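Local coordinates for protein dihydropteroate synthase (Anaplasma phagocytophilum, PDB 6UCZ) that probably catalyses the condensation of 6-hydroxymethyl-7,8-dihydropterin diphosphate with p-aminobenzoate to give dihydropteroate, a step of folate synthesis, at residues 152-160 and 181-192; 228-239 and 265-276. All blocks are in the same frame, centred on the assembly; numbering follows the deposited sequence.

Contact 1. Residues 152-160 and 181-192. With PMM (pterin-6-yl-methyl-monophosphate), chain C.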
loop_
_atom_site.group_PDB
_atom_site.type_symbol
_atom_site.label_atom_id
_atom_site.label_comp_id
_atom_site.label_asym_id
_atom_site.label_seq_id
_atom_site.Cartn_x
_atom_site.Cartn_y
_atom_site.Cartn_z
ATOM N N ALA A 152 11.369 7.665 -8.961
ATOM C CA ALA A 152 10.030 7.416 -8.454
ATOM C C ALA A 152 9.991 7.424 -6.930
ATOM O O ALA A 152 10.985 7.170 -6.247
ATOM C CB ALA A 152 9.523 6.058 -8.942
ATOM N N LYS A 153 8.812 7.715 -6.399
ATOM C CA LYS A 153 8.566 7.460 -4.990
ATOM C C LYS A 153 8.308 5.969 -4.822
ATOM O O LYS A 153 7.753 5.310 -5.714
ATOM C CB LYS A 153 7.373 8.274 -4.495
ATOM C CG LYS A 153 7.529 9.767 -4.728
ATOM C CD LYS A 153 6.254 10.536 -4.380
ATOM C CE LYS A 153 5.540 11.012 -5.643
ATOM N NZ LYS A 153 4.616 12.158 -5.381
ATOM N N ILE A 154 8.701 5.425 -3.674
ATOM C CA ILE A 154 8.562 3.989 -3.460
ATOM C C ILE A 154 8.042 3.689 -2.063
ATOM O O ILE A 154 8.563 4.205 -1.070
ATOM C CB ILE A 154 9.890 3.250 -3.735
ATOM C CG1 ILE A 154 9.763 1.774 -3.363
ATOM C CG2 ILE A 154 11.064 3.922 -3.023
ATOM C CD1 ILE A 154 10.764 0.895 -4.102
ATOM N N ILE A 155 7.009 2.857 -1.988
ATOM C CA ILE A 155 6.539 2.283 -0.733
ATOM C C ILE A 155 7.172 0.908 -0.576
ATOM O O ILE A 155 7.126 0.092 -1.506
ATOM C CB ILE A 155 5.007 2.159 -0.710
ATOM C CG1 ILE A 155 4.355 3.499 -1.053
ATOM C CG2 ILE A 155 4.522 1.656 0.674
ATOM C CD1 ILE A 155 2.897 3.357 -1.449
ATOM N N ILE A 156 7.771 0.648 0.585
ATOM C CA ILE A 156 8.246 -0.685 0.950
ATOM C C ILE A 156 7.394 -1.181 2.112
ATOM O O ILE A 156 7.226 -0.472 3.115
ATOM C CB ILE A 156 9.748 -0.696 1.289
ATOM C CG1 ILE A 156 10.101 0.416 2.284
ATOM C CG2 ILE A 156 10.584 -0.566 0.005
ATOM C CD1 ILE A 156 11.569 0.360 2.757
ATOM N N MET A 157 6.844 -2.388 1.972
ATOM C CA MET A 157 5.882 -2.948 2.921
ATOM C C MET A 157 6.485 -4.137 3.665
ATOM O O MET A 157 7.079 -5.022 3.039
ATOM C CB MET A 157 4.624 -3.416 2.190
ATOM C CG MET A 157 3.481 -3.767 3.142
ATOM S SD MET A 157 2.269 -4.820 2.349
ATOM C CE MET A 157 3.162 -6.394 2.319
ATOM N N HIS A 158 6.306 -4.177 4.990
ATOM C CA HIS A 158 6.815 -5.298 5.777
ATOM C C HIS A 158 5.969 -6.554 5.575
ATOM O O HIS A 158 4.737 -6.492 5.547
ATOM C CB HIS A 158 6.837 -4.955 7.268
ATOM C CG HIS A 158 7.365 -6.073 8.118
ATOM N ND1 HIS A 158 6.583 -7.132 8.527
ATOM C CD2 HIS A 158 8.616 -6.331 8.575
ATOM C CE1 HIS A 158 7.322 -7.981 9.223
ATOM N NE2 HIS A 158 8.556 -7.512 9.275
ATOM N N HIS A 159 6.636 -7.709 5.481
ATOM C CA HIS A 159 5.955 -9.000 5.450
ATOM C C HIS A 159 6.858 -10.105 5.996
ATOM O O HIS A 159 8.067 -9.926 6.159
ATOM C CB HIS A 159 5.476 -9.327 4.031
ATOM C CG HIS A 159 6.590 -9.402 3.032
ATOM N ND1 HIS A 159 7.394 -10.512 2.899
ATOM C CD2 HIS A 159 7.060 -8.486 2.153
ATOM C CE1 HIS A 159 8.298 -10.290 1.959
ATOM N NE2 HIS A 159 8.113 -9.070 1.484
ATOM N N PHE A 160 6.236 -11.230 6.357
ATOM C CA PHE A 160 6.919 -12.471 6.745
ATOM C C PHE A 160 6.964 -13.465 5.591
ATOM O O PHE A 160 6.753 -14.670 5.772
ATOM C CB PHE A 160 6.213 -13.080 7.957
ATOM C CG PHE A 160 6.338 -12.260 9.208
ATOM C CD1 PHE A 160 7.494 -12.287 9.961
ATOM C CD2 PHE A 160 5.332 -11.365 9.563
ATOM C CE1 PHE A 160 7.616 -11.522 11.099
ATOM C CE2 PHE A 160 5.447 -10.581 10.698
ATOM C CZ PHE A 160 6.587 -10.654 11.471
ATOM N N ILE A 181 9.747 -4.924 12.894
ATOM C CA ILE A 181 9.288 -4.300 11.657
ATOM C C ILE A 181 10.152 -3.093 11.332
ATOM O O ILE A 181 10.557 -2.892 10.182
ATOM C CB ILE A 181 7.804 -3.902 11.770
ATOM C CG1 ILE A 181 6.894 -5.131 11.791
ATOM C CG2 ILE A 181 7.405 -2.912 10.639
ATOM C CD1 ILE A 181 5.459 -4.799 12.180
ATOM N N ILE A 182 10.463 -2.284 12.345
ATOM C CA ILE A 182 11.260 -1.083 12.125
ATOM C C ILE A 182 12.668 -1.446 11.654
ATOM O O ILE A 182 13.205 -0.834 10.720
ATOM C CB ILE A 182 11.274 -0.226 13.404
ATOM C CG1 ILE A 182 9.927 0.501 13.560
ATOM C CG2 ILE A 182 12.468 0.723 13.427
ATOM C CD1 ILE A 182 9.713 1.095 14.915
ATOM N N GLU A 183 13.280 -2.456 12.270
ATOM C CA GLU A 183 14.621 -2.851 11.840
ATOM C C GLU A 183 14.602 -3.403 10.418
ATOM O O GLU A 183 15.488 -3.097 9.609
ATOM C CB GLU A 183 15.206 -3.870 12.819
ATOM N N TRP A 184 13.590 -4.207 10.093
ATOM C CA TRP A 184 13.467 -4.766 8.748
ATOM C C TRP A 184 13.347 -3.653 7.704
ATOM O O TRP A 184 14.057 -3.651 6.685
ATOM C CB TRP A 184 12.246 -5.690 8.740
ATOM C CG TRP A 184 11.931 -6.575 7.536
ATOM C CD1 TRP A 184 12.178 -7.912 7.421
ATOM C CD2 TRP A 184 11.207 -6.201 6.352
ATOM N NE1 TRP A 184 11.680 -8.388 6.231
ATOM C CE2 TRP A 184 11.083 -7.357 5.556
ATOM C CE3 TRP A 184 10.674 -4.997 5.878
ATOM C CZ2 TRP A 184 10.458 -7.341 4.310
ATOM C CZ3 TRP A 184 10.049 -4.985 4.646
ATOM C CH2 TRP A 184 9.934 -6.149 3.878
ATOM N N LEU A 185 12.470 -2.677 7.968
ATOM C CA LEU A 185 12.298 -1.537 7.073
ATOM C C LEU A 185 13.560 -0.691 6.984
ATOM O O LEU A 185 13.936 -0.238 5.894
ATOM C CB LEU A 185 11.113 -0.691 7.544
ATOM C CG LEU A 185 9.766 -1.363 7.305
ATOM C CD1 LEU A 185 8.676 -0.629 8.056
ATOM C CD2 LEU A 185 9.461 -1.380 5.811
ATOM N N CYS A 186 14.228 -0.462 8.120
ATOM C CA CYS A 186 15.415 0.388 8.109
ATOM C C CYS A 186 16.541 -0.232 7.296
ATOM O O CYS A 186 17.303 0.488 6.642
ATOM C CB CYS A 186 15.881 0.667 9.537
ATOM S SG CYS A 186 14.873 1.892 10.407
ATOM N N SER A 187 16.670 -1.559 7.332
ATOM C CA SER A 187 17.661 -2.230 6.494
ATOM C C SER A 187 17.387 -1.987 5.013
ATOM O O SER A 187 18.323 -1.837 4.214
ATOM C CB SER A 187 17.676 -3.726 6.814
ATOM O OG SER A 187 18.193 -4.474 5.733
ATOM N N ARG A 188 16.106 -1.973 4.629
ATOM C CA ARG A 188 15.731 -1.754 3.237
ATOM C C ARG A 188 15.884 -0.292 2.833
ATOM O O ARG A 188 16.246 0.002 1.688
ATOM C CB ARG A 188 14.315 -2.264 3.007
ATOM C CG ARG A 188 14.315 -3.764 2.755
ATOM C CD ARG A 188 13.239 -4.466 3.537
ATOM N NE ARG A 188 13.213 -5.891 3.235
ATOM C CZ ARG A 188 13.795 -6.825 3.984
ATOM N NH1 ARG A 188 14.445 -6.484 5.091
ATOM N NH2 ARG A 188 13.717 -8.099 3.629
ATOM N N VAL A 189 15.565 0.635 3.740
ATOM C CA VAL A 189 15.863 2.044 3.501
ATOM C C VAL A 189 17.340 2.218 3.178
ATOM O O VAL A 189 17.709 2.913 2.222
ATOM C CB VAL A 189 15.454 2.900 4.713
ATOM C CG1 VAL A 189 16.008 4.309 4.575
ATOM C CG2 VAL A 189 13.949 2.943 4.850
ATOM N N ASP A 190 18.208 1.582 3.975
ATOM C CA ASP A 190 19.646 1.694 3.745
ATOM C C ASP A 190 20.028 1.161 2.373
ATOM O O ASP A 190 20.853 1.760 1.673
ATOM C CB ASP A 190 20.425 0.950 4.830
ATOM C CG ASP A 190 20.391 1.658 6.168
ATOM O OD1 ASP A 190 20.189 2.891 6.192
ATOM O OD2 ASP A 190 20.575 0.978 7.197
ATOM N N THR A 191 19.443 0.030 1.974
ATOM C CA THR A 191 19.731 -0.519 0.653
ATOM C C THR A 191 19.363 0.473 -0.443
ATOM O O THR A 191 20.146 0.710 -1.372
ATOM C CB THR A 191 18.990 -1.843 0.472
ATOM O OG1 THR A 191 19.462 -2.783 1.447
ATOM C CG2 THR A 191 19.214 -2.403 -0.926
ATOM N N LEU A 192 18.177 1.071 -0.344
ATOM C CA LEU A 192 17.718 2.012 -1.362
ATOM C C LEU A 192 18.642 3.221 -1.469
ATOM O O LEU A 192 19.035 3.624 -2.570
ATOM C CB LEU A 192 16.290 2.467 -1.035
ATOM C CG LEU A 192 15.172 1.431 -1.154
ATOM C CD1 LEU A 192 13.885 1.944 -0.509
ATOM C CD2 LEU A 192 14.945 1.101 -2.612
HETATM N N5 PMM C . -2.098 -4.891 1.196
HETATM C C6 PMM C . -2.376 -5.615 0.106
HETATM C C7 PMM C . -1.750 -5.357 -1.099
HETATM N N8 PMM C . -0.830 -4.403 -1.280
HETATM N N1 PMM C . 0.375 -2.688 -0.380
HETATM C C2 PMM C . 0.705 -1.941 0.667
HETATM N N2 PMM C . 1.630 -0.984 0.535
HETATM N N3 PMM C . 0.151 -2.106 1.908
HETATM C C4 PMM C . -0.789 -3.056 2.234
HETATM O O4 PMM C . -1.221 -3.160 3.381
HETATM C C4A PMM C . -1.185 -3.913 1.095
HETATM C C8A PMM C . -0.560 -3.684 -0.184
HETATM C C9 PMM C . -3.354 -6.746 0.299
HETATM O O10 PMM C . -4.676 -6.202 0.496
HETATM P PA PMM C . -5.837 -6.317 -0.625
HETATM O O1P PMM C . -7.103 -5.817 0.091
HETATM O O2P PMM C . -6.047 -7.797 -0.918
HETATM O O3P PMM C . -5.472 -5.517 -1.831
#
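Trp184, on helix 174-194, meets both histidines that follow strand 153-157, taking the edge of one on its face and turning its own edge to the face of the other; the three rings form an aromatic cluster. His158 makes the first T-shaped stack, with CD2 of His158 3.4 Å from CD2 of Trp184 and the planes at 62°. In the second, the indole edge at CZ2 faces His159, and the planes meet at 72°. Ile181 completes the group through a CH-pi contact, its CG1 standing 3.7 Å from the centroid of the His158 ring and almost exactly on the ring normal. A chi1 of -172° swings CG of Trp184 to the side opposite the backbone N, and the indole extends toward the backbone at the strand end, where its CH2 lies 3.2 Å from Met157 O. The indole face opposite His158 carries the guanidinium of Arg188, whose NH1 also donates to Trp184 O at 3.3 Å.

Aliphatic packing takes over along the strand. Ile156 points at the helix, its CG1 4.0 Å from CD2 of Leu185 and its CD1 3.8 Å from CB of Arg188, while its CG2 meets Leu192 CD1 tip to tip. Ile154 touches the same methyl of Leu192 through CG2.

The alternate strand residues face the bound pterin. SD of Met157 lies 3.5 Å from N3 of the ligand, and Ile155 CG2 approaches its N2 amino group.

The polar ends of the histidines and Arg188 find partners outside the two segments: His158 ND1 bonds to Lys212, His159 NE2 to Gly136 O, and Arg188 NE to Gly137 O. Met157 O is buried without a partner. Packing of rings and aliphatic groups, rather than directional bonds, thus seats the helix on this barrel strand.

Contact 2. Residues 228-239 and 265-276. With PMM (pterin-6-yl-methyl-monophosphate), chain C.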
loop_
_atom_site.group_PDB
_atom_site.type_symbol
_atom_site.label_atom_id
_atom_site.label_comp_id
_atom_site.label_asym_id
_atom_site.label_seq_id
_atom_site.Cartn_x
_atom_site.Cartn_y
_atom_site.Cartn_z
ATOM N N LYS A 228 6.145 6.467 12.569
ATOM C CA LYS A 228 6.236 7.822 12.032
ATOM C C LYS A 228 7.444 8.569 12.584
ATOM O O LYS A 228 8.005 9.430 11.897
ATOM C CB LYS A 228 4.962 8.597 12.369
ATOM C CG LYS A 228 3.745 8.218 11.546
ATOM C CD LYS A 228 3.731 8.979 10.247
ATOM C CE LYS A 228 3.796 10.477 10.499
ATOM N NZ LYS A 228 3.974 11.192 9.222
ATOM N N LYS A 229 7.859 8.262 13.821
ATOM C CA LYS A 229 8.980 8.954 14.449
ATOM C C LYS A 229 10.295 8.700 13.732
ATOM O O LYS A 229 11.290 9.360 14.045
ATOM C CB LYS A 229 9.111 8.548 15.918
ATOM N N LEU A 230 10.325 7.760 12.788
ATOM C CA LEU A 230 11.525 7.533 11.995
ATOM C C LEU A 230 11.798 8.685 11.036
ATOM O O LEU A 230 12.926 8.813 10.546
ATOM C CB LEU A 230 11.387 6.223 11.227
ATOM C CG LEU A 230 11.562 4.951 12.051
ATOM C CD1 LEU A 230 11.401 3.728 11.173
ATOM C CD2 LEU A 230 12.922 4.950 12.713
ATOM N N GLY A 231 10.795 9.523 10.766
ATOM C CA GLY A 231 10.960 10.674 9.903
ATOM C C GLY A 231 10.572 10.465 8.456
ATOM O O GLY A 231 10.654 11.417 7.673
ATOM N N PHE A 232 10.182 9.259 8.074
ATOM C CA PHE A 232 9.712 8.922 6.744
ATOM C C PHE A 232 8.191 8.966 6.682
ATOM O O PHE A 232 7.516 8.643 7.663
ATOM C CB PHE A 232 10.184 7.519 6.346
ATOM C CG PHE A 232 11.672 7.401 6.225
ATOM C CD1 PHE A 232 12.447 7.136 7.338
ATOM C CD2 PHE A 232 12.297 7.560 4.997
ATOM C CE1 PHE A 232 13.821 7.033 7.229
ATOM C CE2 PHE A 232 13.665 7.465 4.881
ATOM C CZ PHE A 232 14.431 7.198 5.997
ATOM N N PRO A 233 7.627 9.327 5.530
ATOM C CA PRO A 233 6.182 9.165 5.344
ATOM C C PRO A 233 5.783 7.706 5.489
ATOM O O PRO A 233 6.551 6.789 5.169
ATOM C CB PRO A 233 5.939 9.672 3.920
ATOM C CG PRO A 233 7.163 10.488 3.581
ATOM C CD PRO A 233 8.291 9.862 4.329
ATOM N N VAL A 234 4.564 7.502 5.983
ATOM C CA VAL A 234 4.036 6.181 6.291
ATOM C C VAL A 234 2.786 5.926 5.462
ATOM O O VAL A 234 1.958 6.823 5.274
ATOM C CB VAL A 234 3.743 6.061 7.802
ATOM C CG1 VAL A 234 2.917 4.825 8.102
ATOM C CG2 VAL A 234 5.059 6.039 8.577
ATOM N N CYS A 235 2.670 4.707 4.947
ATOM C CA CYS A 235 1.463 4.211 4.303
ATOM C C CYS A 235 0.869 3.088 5.148
ATOM O O CYS A 235 1.596 2.212 5.631
ATOM C CB CYS A 235 1.767 3.693 2.892
ATOM S SG CYS A 235 0.368 2.953 2.025
ATOM N N VAL A 236 -0.451 3.095 5.323
ATOM C CA VAL A 236 -1.114 2.016 6.045
ATOM C C VAL A 236 -2.211 1.424 5.170
ATOM O O VAL A 236 -3.054 2.157 4.637
ATOM C CB VAL A 236 -1.695 2.496 7.389
ATOM C CG1 VAL A 236 -2.546 1.391 8.023
ATOM C CG2 VAL A 236 -0.565 2.921 8.309
ATOM N N GLY A 237 -2.213 0.094 5.045
ATOM C CA GLY A 237 -3.247 -0.614 4.308
ATOM C C GLY A 237 -4.093 -1.495 5.206
ATOM O O GLY A 237 -3.851 -2.703 5.342
ATOM N N HIS A 238 -5.086 -0.881 5.850
ATOM C CA HIS A 238 -5.966 -1.566 6.789
ATOM C C HIS A 238 -7.284 -1.996 6.162
ATOM O O HIS A 238 -8.034 -2.745 6.793
ATOM C CB HIS A 238 -6.261 -0.646 7.985
ATOM C CG HIS A 238 -6.925 0.646 7.596
ATOM N ND1 HIS A 238 -6.360 1.535 6.703
ATOM C CD2 HIS A 238 -8.104 1.195 7.975
ATOM C CE1 HIS A 238 -7.164 2.572 6.545
ATOM N NE2 HIS A 238 -8.228 2.394 7.311
ATOM N N SER A 239 -7.571 -1.540 4.943
ATOM C CA SER A 239 -8.924 -1.588 4.402
ATOM C C SER A 239 -9.426 -3.015 4.229
ATOM O O SER A 239 -8.831 -3.802 3.496
ATOM C CB SER A 239 -8.964 -0.836 3.073
ATOM O OG SER A 239 -10.278 -0.797 2.575
ATOM N N LEU A 265 -6.163 6.987 12.049
ATOM C CA LEU A 265 -4.878 7.018 11.354
ATOM C C LEU A 265 -4.602 8.401 10.769
ATOM O O LEU A 265 -3.477 8.908 10.852
ATOM C CB LEU A 265 -4.861 5.957 10.258
ATOM C CG LEU A 265 -4.928 4.507 10.722
ATOM C CD1 LEU A 265 -5.047 3.613 9.499
ATOM C CD2 LEU A 265 -3.694 4.151 11.544
ATOM N N ALA A 266 -5.624 9.043 10.199
ATOM C CA ALA A 266 -5.438 10.405 9.699
ATOM C C ALA A 266 -5.054 11.358 10.828
ATOM O O ALA A 266 -4.188 12.223 10.652
ATOM C CB ALA A 266 -6.709 10.884 8.986
ATOM N N GLN A 267 -5.653 11.185 12.017
ATOM C CA GLN A 267 -5.291 12.022 13.155
ATOM C C GLN A 267 -3.839 11.835 13.583
ATOM O O GLN A 267 -3.229 12.773 14.113
ATOM C CB GLN A 267 -6.229 11.738 14.327
ATOM C CG GLN A 267 -7.633 12.204 14.073
ATOM C CD GLN A 267 -8.532 11.982 15.261
ATOM O OE1 GLN A 267 -9.110 10.907 15.442
ATOM N NE2 GLN A 267 -8.649 13.003 16.091
ATOM N N GLN A 268 -3.273 10.638 13.388
ATOM C CA GLN A 268 -1.868 10.355 13.651
ATOM C C GLN A 268 -0.942 10.844 12.532
ATOM O O GLN A 268 0.249 10.500 12.543
ATOM C CB GLN A 268 -1.667 8.851 13.851
ATOM C CG GLN A 268 -2.616 8.214 14.856
ATOM C CD GLN A 268 -2.533 8.832 16.228
ATOM O OE1 GLN A 268 -1.445 9.021 16.774
ATOM N NE2 GLN A 268 -3.687 9.150 16.798
ATOM N N GLN A 269 -1.474 11.578 11.551
ATOM C CA GLN A 269 -0.709 12.120 10.420
ATOM C C GLN A 269 -0.096 11.032 9.546
ATOM O O GLN A 269 0.965 11.239 8.949
ATOM C CB GLN A 269 0.384 13.097 10.879
ATOM C CG GLN A 269 -0.139 14.281 11.680
ATOM C CD GLN A 269 -1.258 15.015 10.957
ATOM O OE1 GLN A 269 -2.372 15.129 11.470
ATOM N NE2 GLN A 269 -0.967 15.508 9.756
ATOM N N VAL A 270 -0.769 9.883 9.437
ATOM C CA VAL A 270 -0.339 8.868 8.483
ATOM C C VAL A 270 -0.449 9.449 7.082
ATOM O O VAL A 270 -1.454 10.077 6.731
ATOM C CB VAL A 270 -1.165 7.582 8.641
ATOM C CG1 VAL A 270 -0.845 6.614 7.494
ATOM C CG2 VAL A 270 -0.871 6.940 10.002
ATOM N N ASP A 271 0.603 9.269 6.278
ATOM C CA ASP A 271 0.700 10.046 5.045
ATOM C C ASP A 271 -0.126 9.451 3.915
ATOM O O ASP A 271 -0.609 10.194 3.052
ATOM C CB ASP A 271 2.165 10.182 4.636
ATOM C CG ASP A 271 3.029 10.726 5.763
ATOM O OD1 ASP A 271 3.246 9.985 6.749
ATOM O OD2 ASP A 271 3.495 11.883 5.665
ATOM N N PHE A 272 -0.320 8.134 3.909
ATOM C CA PHE A 272 -1.078 7.474 2.853
ATOM C C PHE A 272 -1.981 6.421 3.470
ATOM O O PHE A 272 -1.520 5.618 4.288
ATOM C CB PHE A 272 -0.147 6.802 1.826
ATOM C CG PHE A 272 0.775 7.754 1.109
ATOM C CD1 PHE A 272 2.013 8.080 1.636
ATOM C CD2 PHE A 272 0.404 8.311 -0.096
ATOM C CE1 PHE A 272 2.857 8.950 0.970
ATOM C CE2 PHE A 272 1.240 9.182 -0.768
ATOM C CZ PHE A 272 2.467 9.506 -0.233
ATOM N N LEU A 273 -3.238 6.373 3.029
ATOM C CA LEU A 273 -4.159 5.303 3.409
ATOM C C LEU A 273 -4.568 4.549 2.153
ATOM O O LEU A 273 -5.102 5.148 1.218
ATOM C CB LEU A 273 -5.399 5.852 4.120
ATOM C CG LEU A 273 -5.171 6.564 5.443
ATOM C CD1 LEU A 273 -6.511 7.030 6.024
ATOM C CD2 LEU A 273 -4.451 5.607 6.413
ATOM N N ARG A 274 -4.316 3.241 2.133
ATOM C CA ARG A 274 -4.621 2.392 0.987
ATOM C C ARG A 274 -5.962 1.719 1.251
ATOM O O ARG A 274 -6.070 0.868 2.148
ATOM C CB ARG A 274 -3.487 1.382 0.781
ATOM C CG ARG A 274 -3.602 0.533 -0.461
ATOM C CD ARG A 274 -2.434 -0.495 -0.572
ATOM N NE ARG A 274 -2.625 -1.318 -1.763
ATOM C CZ ARG A 274 -3.383 -2.412 -1.806
ATOM N NH1 ARG A 274 -4.006 -2.840 -0.711
ATOM N NH2 ARG A 274 -3.519 -3.079 -2.943
ATOM N N VAL A 275 -6.989 2.118 0.501
ATOM C CA VAL A 275 -8.370 1.836 0.874
ATOM C C VAL A 275 -9.170 1.423 -0.348
ATOM O O VAL A 275 -8.851 1.793 -1.485
ATOM C CB VAL A 275 -9.042 3.064 1.547
ATOM C CG1 VAL A 275 -8.371 3.378 2.870
ATOM C CG2 VAL A 275 -9.019 4.284 0.587
ATOM N N HIS A 276 -10.236 0.656 -0.099
ATOM C CA HIS A 276 -11.187 0.320 -1.157
ATOM C C HIS A 276 -12.216 1.432 -1.358
ATOM O O HIS A 276 -12.497 1.829 -2.493
ATOM C CB HIS A 276 -11.883 -1.007 -0.836
ATOM C CG HIS A 276 -10.937 -2.168 -0.709
ATOM N ND1 HIS A 276 -10.277 -2.469 0.465
ATOM C CD2 HIS A 276 -10.522 -3.082 -1.617
ATOM C CE1 HIS A 276 -9.511 -3.529 0.279
ATOM N NE2 HIS A 276 -9.635 -3.916 -0.980
HETATM N N5 PMM C . -2.098 -4.891 1.196
HETATM C C6 PMM C . -2.376 -5.615 0.106
HETATM C C7 PMM C . -1.750 -5.357 -1.099
HETATM N N8 PMM C . -0.830 -4.403 -1.280
HETATM N N1 PMM C . 0.375 -2.688 -0.380
HETATM C C2 PMM C . 0.705 -1.941 0.667
HETATM N N2 PMM C . 1.630 -0.984 0.535
HETATM N N3 PMM C . 0.151 -2.106 1.908
HETATM C C4 PMM C . -0.789 -3.056 2.234
HETATM O O4 PMM C . -1.221 -3.160 3.381
HETATM C C4A PMM C . -1.185 -3.913 1.095
HETATM C C8A PMM C . -0.560 -3.684 -0.184
HETATM C C9 PMM C . -3.354 -6.746 0.299
HETATM O O10 PMM C . -4.676 -6.202 0.496
HETATM P PA PMM C . -5.837 -6.317 -0.625
HETATM O O1P PMM C . -7.103 -5.817 0.091
HETATM O O2P PMM C . -6.047 -7.797 -0.918
HETATM O O3P PMM C . -5.472 -5.517 -1.831
HETATM O O HOH W 1 6.037 12.648 7.036
#
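The beta-alpha-beta unit of strand 235-236, helix 255-267 and strand 272-275 closes here, its two parallel strands lying side by side in the TIM barrel with the pterin site at their C-terminal ends. Backbone bonds join them: Phe272 N to Val234 O, Val236 N to Phe272 O at 2.9 Å, and Arg274 N to Val236 O, nearly straight at 175°. Val236 packs against the returning helix, its CG1 3.7 Å from Leu265 CD1; Leu265 CD1 also sits over the centre of the His238 ring, a CH-pi contact. At the N-terminal end of the strands, Asp271 OD1 receives two donors, Lys228 NZ in a 2.8 Å salt bridge on the syn side and Val234 N from above the carboxylate plane. Lys228 NZ also bonds to Gln269 O.

At the other end Arg274, extended from CG to NE, lays its guanidinium flat over the pterin, CZ 3.3 Å from N8 of the ligand, and its NH1 donates to phosphate O3P. Asp71 and Asp114 form salt bridges with NE and NH2, which probably fix the plane of the group. His276 points its ring edge at phosphate O1P, while its ND1 shares a hydrogen bond of 2.7 Å with Ser239 OG.

How the contacts relate
Both contacts are buried and belong to one barrel, but they join its parts differently. Contact 1 fastens a strand to the helix outside it, so its chemistry is apolar and aromatic; contact 2 pairs two neighbouring strands, so main-chain hydrogen bonds dominate, with a salt bridge at one end, though it also packs the C-terminal end of crossover helix 255-267 on the strand pair. Each lends residues to the same ligand: strand 153-157 reaches the pterin ring through apolar side chains, whereas 265-276 supplies a charged group to both ring and phosphate. They also touch directly, Val189 CG1 lying 3.6 Å from Phe232 CZ on the helix side and Ile155 CG2 4.1 Å from Cys235 CB on the pterin side.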